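Local structure of 2-hydroxyhepta-2,4-diene-1, 7-dioateisomerase (Mycobacterium abscessus, 3R6O) at residues 255-258 with 263-266. The protein is probably a magnesium-dependent isomerase of the fumarylacetoacetate hydrolase family, acting on 2-hydroxyhepta-2,4-diene-1,7-dioate. Numbering follows the deposited sequence.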
loop_
_atom_site.group_PDB
_atom_site.type_symbol
_atom_site.label_atom_id
_atom_site.label_comp_id
_atom_site.label_asym_id
_atom_site.label_seq_id
_atom_site.Cartn_x
_atom_site.Cartn_y
_atom_site.Cartn_z
ATOM N N VAL A 255 -10.287 -12.402 -22.051
ATOM C CA VAL A 255 -11.692 -12.369 -22.448
ATOM C C VAL A 255 -12.589 -13.029 -21.410
ATOM O O VAL A 255 -13.803 -12.851 -21.437
ATOM C CB VAL A 255 -11.963 -13.060 -23.818
ATOM C CG1 VAL A 255 -11.202 -12.352 -24.925
ATOM C CG2 VAL A 255 -11.636 -14.545 -23.769
ATOM N N ASP A 256 -11.992 -13.798 -20.505
ATOM C CA ASP A 256 -12.772 -14.477 -19.474
ATOM C C ASP A 256 -12.880 -13.672 -18.195
ATOM O O ASP A 256 -13.482 -14.120 -17.204
ATOM C CB ASP A 256 -12.193 -15.864 -19.207
ATOM C CG ASP A 256 -12.419 -16.801 -20.381
ATOM O OD1 ASP A 256 -13.600 -16.886 -20.819
ATOM O OD2 ASP A 256 -11.448 -17.438 -20.866
ATOM N N MET A 257 -12.304 -12.472 -18.201
ATOM C CA MET A 257 -12.439 -11.613 -17.040
ATOM C C MET A 257 -13.907 -11.221 -16.847
ATOM O O MET A 257 -14.600 -10.789 -17.756
ATOM C CB MET A 257 -11.556 -10.393 -17.165
ATOM C CG MET A 257 -10.063 -10.688 -17.172
ATOM S SD MET A 257 -9.151 -9.302 -17.913
ATOM C CE MET A 257 -9.092 -8.179 -16.551
ATOM N N THR A 258 -14.373 -11.403 -15.626
ATOM C CA THR A 258 -15.705 -10.961 -15.236
ATOM C C THR A 258 -15.752 -9.441 -15.409
ATOM O O THR A 258 -16.647 -8.892 -16.038
ATOM C CB THR A 258 -15.927 -11.298 -13.767
ATOM O OG1 THR A 258 -15.856 -12.712 -13.592
ATOM C CG2 THR A 258 -17.242 -10.747 -13.266
ATOM N N GLU A 263 -13.273 -1.844 -16.885
ATOM C CA GLU A 263 -14.154 -1.962 -15.732
ATOM C C GLU A 263 -13.400 -2.169 -14.425
ATOM O O GLU A 263 -13.869 -1.734 -13.369
ATOM C CB GLU A 263 -15.117 -3.126 -15.932
ATOM C CG GLU A 263 -16.106 -2.961 -17.017
ATOM C CD GLU A 263 -16.874 -4.263 -17.275
ATOM O OE1 GLU A 263 -16.297 -5.241 -17.855
ATOM O OE2 GLU A 263 -18.065 -4.292 -16.884
ATOM N N VAL A 264 -12.269 -2.863 -14.498
ATOM C CA VAL A 264 -11.305 -2.969 -13.375
ATOM C C VAL A 264 -10.858 -1.578 -12.906
ATOM O O VAL A 264 -11.012 -1.235 -11.734
ATOM C CB VAL A 264 -10.115 -3.870 -13.740
ATOM C CG1 VAL A 264 -8.966 -3.772 -12.703
ATOM C CG2 VAL A 264 -10.577 -5.353 -13.809
ATOM N N VAL A 265 -10.404 -0.749 -13.847
ATOM C CA VAL A 265 -9.943 0.592 -13.509
ATOM C C VAL A 265 -11.075 1.447 -12.917
ATOM O O VAL A 265 -10.876 2.160 -11.913
ATOM C CB VAL A 265 -9.315 1.284 -14.717
ATOM C CG1 VAL A 265 -9.047 2.762 -14.414
ATOM C CG2 VAL A 265 -8.025 0.555 -15.134
ATOM N N GLU A 266 -12.247 1.369 -13.553
ATOM C CA GLU A 266 -13.458 1.990 -13.051
ATOM C C GLU A 266 -13.826 1.543 -11.641
ATOM O O GLU A 266 -14.066 2.392 -10.771
ATOM C CB GLU A 266 -14.628 1.703 -13.997
ATOM C CG GLU A 266 -15.951 2.314 -13.589
ATOM C CD GLU A 266 -17.080 1.932 -14.527
ATOM O OE1 GLU A 266 -17.193 0.754 -14.887
ATOM O OE2 GLU A 266 -17.808 2.830 -14.957
#
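Met257 and Val264 meet through their methyl ends, brought together by the torsions of the methionine: chi1 of -65° and a nearly extended chi2 carry the sulfur away from the backbone, and the turn at chi3, 80°, swings CE round toward the helix. CE then lies 4.2 Å from CG2 of Val264, a loose methyl-to-methyl contact between apolar groups. Val264 has one branch, CG1, anti to its backbone N (chi1 169°), and it is the other branch that faces the methionine. Both residues are buried, and Met257 also packs against Tyr113 and Thr282. About 9 Å separates the side chain of Met257 from that of Glu160, a magnesium ligand, so the apolar contact sits close to the metal site without belonging to the ion's first shell.

A polar approach accompanies this one. The side chain of Glu263 reaches back toward the loop, its OE1 4.1 Å from Thr258 O, too far apart for a bond and with an acceptor on each side. The carboxylate is instead held by other partners: OE1 accepts a hydrogen bond from Gly260 N, just ahead of helix 261-269, and OE2 forms a salt bridge with Arg174 NH1. Arg174 also pairs through NH2 with Glu266 OE1, one helical turn further along, while Thr258 is tied by its backbone to Asn112.

Loop and helix therefore touch lightly across these segments, burying 76 Å² in all. Dispersion between two methyl groups supplies the direct attraction, while Arg174 probably offsets the negative charge of Glu263 beside the carbonyl oxygen of Thr258.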